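Local coordinates for protein C-domain type II peptide synthetase (Streptomyces globisporus, PDB 4ZNM) that is a stand-alone condensation-domain protein of nonribosomal peptide synthetase type, with the two-lobed fold of the CoA-dependent acyltransferase clan, at residues D38-A51 with L121-E133. Numbering follows the deposited sequence. Where two conformers were deposited one is given.
Sequences DVGPFGPMYHIVGA and LNEVESTGLSVRE. With NA (sodium ion), chain C.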
ATOM      1  N   ASP A  38      10.860   6.994  18.448  1.00 37.71           N
ATOM      2  CA  ASP A  38       9.939   7.628  17.524  1.00 31.39           C
ATOM      3  C   ASP A  38       9.734   6.682  16.332  1.00 31.10           C
ATOM      4  O   ASP A  38      10.311   6.881  15.265  1.00 26.94           O
ATOM      5  CB  ASP A  38      10.483   9.000  17.098  1.00 32.85           C
ATOM      6  CG  ASP A  38       9.433   9.871  16.424  1.00 31.84           C
ATOM      7  OD1 ASP A  38       8.219   9.516  16.443  1.00 33.61           O
ATOM      8  OD2 ASP A  38       9.834  10.932  15.901  1.00 30.33           O
ATOM      9  N   VAL A  39       8.913   5.652  16.530  1.00 26.71           N
ATOM     10  CA  VAL A  39       8.731   4.603  15.533  1.00 25.73           C
ATOM     11  C   VAL A  39       7.250   4.300  15.296  1.00 25.97           C
ATOM     12  O   VAL A  39       6.361   4.902  15.898  1.00 27.67           O
ATOM     13  CB  VAL A  39       9.476   3.321  15.937  1.00 30.41           C
ATOM     14  CG1 VAL A  39      10.894   3.609  16.147  1.00 30.38           C
ATOM     15  CG2 VAL A  39       8.919   2.749  17.194  1.00 32.93           C
ATOM     16  N   GLY A  40       7.003   3.384  14.375  1.00 24.41           N
ATOM     17  CA  GLY A  40       5.660   2.945  14.062  1.00 23.97           C
ATOM     18  C   GLY A  40       4.891   3.938  13.213  1.00 23.23           C
ATOM     19  O   GLY A  40       5.457   4.875  12.655  1.00 22.85           O
ATOM     20  N   PRO A  41       3.579   3.766  13.143  1.00 23.09           N
ATOM     21  CA  PRO A  41       2.739   4.525  12.208  1.00 22.34           C
ATOM     22  C   PRO A  41       2.665   6.029  12.452  1.00 23.13           C
ATOM     23  O   PRO A  41       2.316   6.727  11.511  1.00 21.94           O
ATOM     24  CB  PRO A  41       1.356   3.893  12.376  1.00 22.56           C
ATOM     25  CG  PRO A  41       1.416   3.105  13.649  1.00 23.45           C
ATOM     26  CD  PRO A  41       2.834   2.720  13.868  1.00 23.63           C
ATOM     27  N   PHE A  42       2.995   6.519  13.654  1.00 23.66           N
ATOM     28  CA  PHE A  42       3.011   7.949  13.874  1.00 23.97           C
ATOM     29  C   PHE A  42       4.447   8.471  13.949  1.00 24.14           C
ATOM     30  O   PHE A  42       4.701   9.613  14.320  1.00 24.59           O
ATOM     31  CB  PHE A  42       2.179   8.280  15.128  1.00 25.06           C
ATOM     32  CG  PHE A  42       0.775   7.822  14.983  1.00 24.92           C
ATOM     33  CD1 PHE A  42      -0.138   8.600  14.303  1.00 26.08           C
ATOM     34  CD2 PHE A  42       0.393   6.563  15.426  1.00 25.20           C
ATOM     35  CE1 PHE A  42      -1.431   8.165  14.092  1.00 24.34           C
ATOM     36  CE2 PHE A  42      -0.915   6.111  15.242  1.00 26.65           C
ATOM     37  CZ  PHE A  42      -1.828   6.906  14.570  1.00 24.65           C
ATOM     38  N   GLY A  43       5.389   7.613  13.577  1.00 23.80           N
ATOM     39  CA  GLY A  43       6.767   8.023  13.451  1.00 23.87           C
ATOM     40  C   GLY A  43       7.103   8.457  12.020  1.00 22.78           C
ATOM     41  O   GLY A  43       6.294   8.328  11.091  1.00 21.95           O
ATOM     42  N   PRO A  44       8.327   8.933  11.822  1.00 22.83           N
ATOM     43  CA  PRO A  44       8.759   9.579  10.571  1.00 21.99           C
ATOM     44  C   PRO A  44       9.096   8.593   9.467  1.00 25.01           C
ATOM     45  O   PRO A  44       9.379   9.067   8.379  1.00 22.11           O
ATOM     46  CB  PRO A  44      10.007  10.355  10.985  1.00 22.61           C
ATOM     47  CG  PRO A  44      10.575   9.565  12.138  1.00 26.15           C
ATOM     48  CD  PRO A  44       9.380   8.934  12.855  1.00 24.29           C
HETATM   49  N   MSE A  45       9.076   7.281   9.717  1.00 21.17           N
HETATM   50  CA  MSE A  45       9.321   6.334   8.626  1.00 22.41           C
HETATM   51  C   MSE A  45       8.029   5.731   8.074  1.00 25.28           C
HETATM   52  O   MSE A  45       8.057   4.897   7.146  1.00 23.61           O
HETATM   53  CB  MSE A  45      10.284   5.221   9.082  1.00 22.23           C
HETATM   54  CG  MSE A  45      11.659   5.699   9.490  1.00 32.40           C
HETATM   55 SE   MSE A  45      12.612   6.624   7.970  0.81 34.07          SE
HETATM   56  CE  MSE A  45      12.919   5.041   6.851  1.00 32.83           C
ATOM     57  N   TYR A  46       6.880   6.120   8.608  1.00 22.63           N
ATOM     58  CA  TYR A  46       5.634   5.523   8.114  1.00 22.71           C
ATOM     59  C   TYR A  46       5.128   6.401   6.976  1.00 20.23           C
ATOM     60  O   TYR A  46       4.233   7.247   7.128  1.00 18.85           O
ATOM     61  CB  TYR A  46       4.590   5.369   9.232  1.00 20.19           C
ATOM     62  CG  TYR A  46       3.388   4.628   8.789  1.00 21.91           C
ATOM     63  CD1 TYR A  46       3.449   3.256   8.545  1.00 23.39           C
ATOM     64  CD2 TYR A  46       2.184   5.278   8.609  1.00 26.95           C
ATOM     65  CE1 TYR A  46       2.339   2.545   8.150  1.00 23.50           C
ATOM     66  CE2 TYR A  46       1.061   4.571   8.182  1.00 23.46           C
ATOM     67  CZ  TYR A  46       1.152   3.210   7.970  1.00 19.68           C
ATOM     68  OH  TYR A  46       0.057   2.498   7.536  1.00 22.37           O
ATOM     69  N   HIS A  47       5.777   6.228   5.823  1.00 24.24           N
ATOM     70  CA  HIS A  47       5.491   7.031   4.660  1.00 24.39           C
ATOM     71  C   HIS A  47       5.285   6.157   3.436  1.00 24.33           C
ATOM     72  O   HIS A  47       5.442   4.938   3.485  1.00 20.60           O
ATOM     73  CB  HIS A  47       6.611   8.061   4.404  1.00 21.43           C
ATOM     74  CG  HIS A  47       7.996   7.502   4.473  1.00 18.77           C
ATOM     75  ND1 HIS A  47       8.391   6.392   3.753  1.00 22.80           N
ATOM     76  CD2 HIS A  47       9.081   7.908   5.176  1.00 18.57           C
ATOM     77  CE1 HIS A  47       9.666   6.143   4.007  1.00 22.16           C
ATOM     78  NE2 HIS A  47      10.112   7.057   4.854  1.00 25.54           N
ATOM     79  N   ILE A  48       4.855   6.795   2.359  1.00 18.85           N
ATOM     80  CA  ILE A  48       4.650   6.106   1.100  1.00 20.35           C
ATOM     81  C   ILE A  48       5.391   6.927   0.047  1.00 19.20           C
ATOM     82  O   ILE A  48       5.330   8.161   0.076  1.00 17.82           O
ATOM     83  CB  ILE A  48       3.124   5.942   0.787  1.00 22.94           C
ATOM     84  CG1 ILE A  48       2.896   5.275  -0.563  1.00 27.53           C
ATOM     85  CG2 ILE A  48       2.435   7.312   0.792  1.00 28.43           C
ATOM     86  CD1 ILE A  48       1.369   4.926  -0.800  1.00 32.05           C
ATOM     87  N   VAL A  49       6.100   6.256  -0.859  1.00 23.36           N
ATOM     88  CA  VAL A  49       6.912   6.953  -1.864  1.00 22.62           C
ATOM     89  C   VAL A  49       6.467   6.486  -3.219  1.00 25.17           C
ATOM     90  O   VAL A  49       6.057   5.356  -3.379  1.00 28.06           O
ATOM     91  CB  VAL A  49       8.429   6.699  -1.708  1.00 22.71           C
ATOM     92  CG1 VAL A  49       8.887   7.056  -0.335  1.00 26.24           C
ATOM     93  CG2 VAL A  49       8.734   5.226  -2.018  1.00 35.66           C
ATOM     94  N   GLY A  50       6.595   7.356  -4.206  1.00 22.50           N
ATOM     95  CA  GLY A  50       6.335   6.976  -5.581  1.00 21.63           C
ATOM     96  C   GLY A  50       7.242   7.780  -6.493  1.00 21.75           C
ATOM     97  O   GLY A  50       7.754   8.859  -6.118  1.00 21.65           O
ATOM     98  N   ALA A  51       7.461   7.230  -7.671  1.00 19.97           N
ATOM     99  CA  ALA A  51       8.321   7.865  -8.667  1.00 21.61           C
ATOM    100  C   ALA A  51       7.679   7.816 -10.033  1.00 20.71           C
ATOM    101  O   ALA A  51       7.071   6.799 -10.407  1.00 23.44           O
ATOM    102  CB  ALA A  51       9.663   7.182  -8.712  1.00 22.78           C
ATOM    103  N   LEU A 121      14.811   6.827  -5.858  1.00 23.15           N
ATOM    104  CA  LEU A 121      13.589   6.417  -5.146  1.00 21.97           C
ATOM    105  C   LEU A 121      13.950   5.775  -3.782  1.00 19.53           C
ATOM    106  O   LEU A 121      13.395   6.123  -2.725  1.00 21.18           O
ATOM    107  CB  LEU A 121      12.771   5.468  -6.031  1.00 24.97           C
ATOM    108  CG  LEU A 121      11.507   4.860  -5.431  1.00 28.54           C
ATOM    109  CD1 LEU A 121      10.576   5.932  -4.914  1.00 33.27           C
ATOM    110  CD2 LEU A 121      10.788   4.000  -6.445  1.00 30.17           C
ATOM    111  N   ASN A 122      14.915   4.871  -3.792  1.00 26.54           N
ATOM    112  CA  ASN A 122      15.252   4.140  -2.582  1.00 22.31           C
ATOM    113  C   ASN A 122      15.857   5.046  -1.545  1.00 26.07           C
ATOM    114  O   ASN A 122      15.596   4.896  -0.349  1.00 25.14           O
ATOM    115  CB  ASN A 122      16.244   3.024  -2.884  1.00 28.96           C
ATOM    116  CG  ASN A 122      15.564   1.709  -3.131  1.00 39.22           C
ATOM    117  OD1 ASN A 122      14.389   1.669  -3.493  1.00 43.79           O
ATOM    118  ND2 ASN A 122      16.288   0.629  -2.936  1.00 41.48           N
ATOM    119  N   GLU A 123      16.682   5.980  -2.005  1.00 22.62           N
ATOM    120  CA  GLU A 123      17.330   6.906  -1.084  1.00 28.96           C
ATOM    121  C   GLU A 123      16.268   7.760  -0.416  1.00 20.26           C
ATOM    122  O   GLU A 123      16.293   7.951   0.793  1.00 26.85           O
ATOM    123  CB  GLU A 123      18.355   7.800  -1.804  1.00 33.55           C
ATOM    124  CG  GLU A 123      19.043   8.745  -0.830  1.00 42.63           C
ATOM    125  CD  GLU A 123      19.839   9.823  -1.517  1.00 50.95           C
ATOM    126  OE1 GLU A 123      20.264   9.602  -2.670  1.00 40.71           O
ATOM    127  OE2 GLU A 123      20.038  10.891  -0.899  1.00 57.77           O
ATOM    128  N   VAL A 124      15.318   8.271  -1.188  1.00 24.03           N
ATOM    129  CA  VAL A 124      14.262   9.097  -0.595  1.00 19.95           C
ATOM    130  C   VAL A 124      13.479   8.257   0.419  1.00 21.87           C
ATOM    131  O   VAL A 124      13.213   8.714   1.508  1.00 19.84           O
ATOM    132  CB  VAL A 124      13.331   9.694  -1.668  1.00 17.60           C
ATOM    133  CG1 VAL A 124      12.071  10.290  -1.036  1.00 20.32           C
ATOM    134  CG2 VAL A 124      14.086  10.734  -2.465  1.00 18.35           C
ATOM    135  N   GLU A 125      13.187   7.000   0.092  1.00 23.47           N
ATOM    136  CA  GLU A 125      12.456   6.120   1.016  1.00 23.60           C
ATOM    137  C   GLU A 125      13.209   5.876   2.316  1.00 19.96           C
ATOM    138  O   GLU A 125      12.599   5.575   3.330  1.00 22.63           O
ATOM    139  CB  GLU A 125      12.154   4.760   0.357  1.00 23.98           C
ATOM    140  CG  GLU A 125      11.237   3.888   1.167  1.00 33.97           C
ATOM    141  CD  GLU A 125      11.068   2.473   0.584  1.00 41.71           C
ATOM    142  OE1 GLU A 125      10.499   1.595   1.306  1.00 28.25           O
ATOM    143  OE2 GLU A 125      11.507   2.247  -0.569  1.00 47.46           O
ATOM    144  N   SER A 126      14.535   5.952   2.292  1.00 21.70           N
ATOM    145  CA  SER A 126      15.279   5.804   3.536  1.00 21.46           C
ATOM    146  C   SER A 126      15.314   7.068   4.396  1.00 21.26           C
ATOM    147  O   SER A 126      15.828   7.016   5.500  1.00 22.14           O
ATOM    148  CB  SER A 126      16.709   5.366   3.274  1.00 23.11           C
ATOM    149  OG  SER A 126      17.437   6.460   2.734  1.00 30.09           O
ATOM    150  N   THR A 127      14.738   8.169   3.936  1.00 25.01           N
ATOM    151  CA  THR A 127      14.695   9.374   4.746  1.00 26.33           C
ATOM    152  C   THR A 127      13.375   9.454   5.511  1.00 31.06           C
ATOM    153  O   THR A 127      12.422   8.744   5.198  1.00 26.66           O
ATOM    154  CB  THR A 127      14.878  10.639   3.902  1.00 27.94           C
ATOM    155  OG1 THR A 127      13.737  10.839   3.049  1.00 31.15           O
ATOM    156  CG2 THR A 127      16.145  10.530   3.079  1.00 27.00           C
ATOM    157  N   GLY A 128      13.335  10.300   6.540  1.00 27.28           N
ATOM    158  CA  GLY A 128      12.166  10.404   7.410  1.00 29.09           C
ATOM    159  C   GLY A 128      11.279  11.579   7.076  1.00 32.39           C
ATOM    160  O   GLY A 128      11.690  12.521   6.399  1.00 25.38           O
ATOM    161  N   LEU A 129      10.034  11.500   7.528  1.00 25.71           N
ATOM    162  CA  LEU A 129       9.062  12.559   7.266  1.00 26.22           C
ATOM    163  C   LEU A 129       8.042  12.533   8.412  1.00 24.35           C
ATOM    164  O   LEU A 129       7.219  11.644   8.475  1.00 28.73           O
ATOM    165  CB  LEU A 129       8.407  12.331   5.907  1.00 29.54           C
ATOM    166  CG  LEU A 129       7.289  13.281   5.486  1.00 37.47           C
ATOM    167  CD1 LEU A 129       7.784  14.694   5.500  1.00 49.57           C
ATOM    168  CD2 LEU A 129       6.775  12.941   4.090  1.00 43.07           C
ATOM    169  N   SER A 130       8.137  13.501   9.311  0.55 20.55           N
ATOM    170  CA  SER A 130       7.297  13.561  10.505  0.55 21.68           C
ATOM    171  C   SER A 130       5.828  13.744  10.168  0.55 21.71           C
ATOM    172  O   SER A 130       5.489  14.292   9.111  0.55 23.78           O
ATOM    173  CB  SER A 130       7.750  14.710  11.390  0.55 19.71           C
ATOM    174  OG  SER A 130       7.385  15.940  10.800  0.55 25.98           O
ATOM    175  N   VAL A 131       4.957  13.267  11.061  1.00 22.42           N
ATOM    176  CA  VAL A 131       3.525  13.577  10.962  1.00 22.53           C
ATOM    177  C   VAL A 131       3.165  14.732  11.920  1.00 21.96           C
ATOM    178  O   VAL A 131       2.091  15.330  11.855  1.00 22.66           O
ATOM    179  CB  VAL A 131       2.665  12.320  11.263  1.00 21.51           C
ATOM    180  CG1 VAL A 131       2.700  11.999  12.745  1.00 22.96           C
ATOM    181  CG2 VAL A 131       1.254  12.548  10.727  1.00 24.37           C
ATOM    182  N   ARG A 132       4.073  15.034  12.830  1.00 23.27           N
ATOM    183  CA  ARG A 132       3.771  15.962  13.927  1.00 28.49           C
ATOM    184  C   ARG A 132       3.847  17.420  13.484  1.00 30.69           C
ATOM    185  O   ARG A 132       3.338  18.312  14.163  1.00 28.17           O
ATOM    186  CB  ARG A 132       4.713  15.711  15.112  1.00 27.53           C
ATOM    187  CG  ARG A 132       4.375  14.384  15.799  1.00 25.22           C
ATOM    188  CD  ARG A 132       4.969  14.249  17.218  1.00 28.69           C
ATOM    189  NE  ARG A 132       6.432  14.255  17.145  1.00 36.68           N
ATOM    190  CZ  ARG A 132       7.181  13.173  16.942  1.00 38.41           C
ATOM    191  NH1 ARG A 132       8.503  13.279  16.891  1.00 40.04           N
ATOM    192  NH2 ARG A 132       6.618  11.977  16.797  1.00 35.49           N
ATOM    193  N   GLU A 133       4.460  17.670  12.333  1.00 22.86           N
ATOM    194  CA  GLU A 133       4.433  19.018  11.762  1.00 23.90           C
ATOM    195  C   GLU A 133       4.631  18.958  10.271  1.00 26.10           C
ATOM    196  O   GLU A 133       5.110  17.975   9.766  1.00 22.90           O
ATOM    197  CB  GLU A 133       5.508  19.920  12.402  1.00 33.36           C
ATOM    198  CG  GLU A 133       6.928  19.566  12.075  1.00 49.55           C
ATOM    199  CD  GLU A 133       7.523  18.545  13.013  1.00 87.57           C
ATOM    200  OE1 GLU A 133       6.851  18.162  13.991  1.00107.44           O
ATOM    201  OE2 GLU A 133       8.675  18.127  12.776  1.00100.86           O
TER
HETATM  202 NA    NA C 501       6.436  16.538   8.590  1.00 23.63          NA
HETATM  203  O   HOH W   1       3.998  11.030  16.499  1.00 25.46           O
HETATM  204  O   HOH W   2       6.223  11.656  13.110  1.00 25.47           O
HETATM  205  O   HOH W   3       8.658  16.781   8.335  1.00 30.08           O
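His47 and Thr127 meet where strand 47-51 faces the end of helix 121-125: NE2 of the imidazole donates to Thr127 O at 2.9 Å, nearly in line with the carbonyl although bent at hydrogen (130°). The other nitrogen, ND1, is bonded to Ser404 OG, and the two bonds together hold the ring's rotation; Met45 O lies over one face. Beside it the selenomethionine chain of Met45 folds back to bring SE to 3.5 Å from Thr127 O. Leu129 N then donates to Pro44 O (2.7 Å) on an in-plane lone pair.

Further along, Arg132 and Asp38 form a salt bridge in which each terminal nitrogen takes one oxygen, NH2 to OD1 at 3.0 Å and NH1 to OD2 at 2.9 Å. Carboxylate and guanidinium planes are turned 39° apart: both oxygens lie near the guanidinium plane, yet OD2 is met from above the carboxylate plane. Two waters tie Phe42 O to Arg132 NH2 and Val131 N. In the other direction, Leu121 CD1 packs against Val49 CG2 (3.5 Å), and Glu125 sends its carboxylate on to Ser404, Arg246 and Arg396.

Ser130 O binds a sodium ion with Glu133 O, Pro135 O and a water. Helix 121-125 runs nearly antiparallel (163°) to strand 47-51, the helix-on-sheet layering of a condensation-domain lobe.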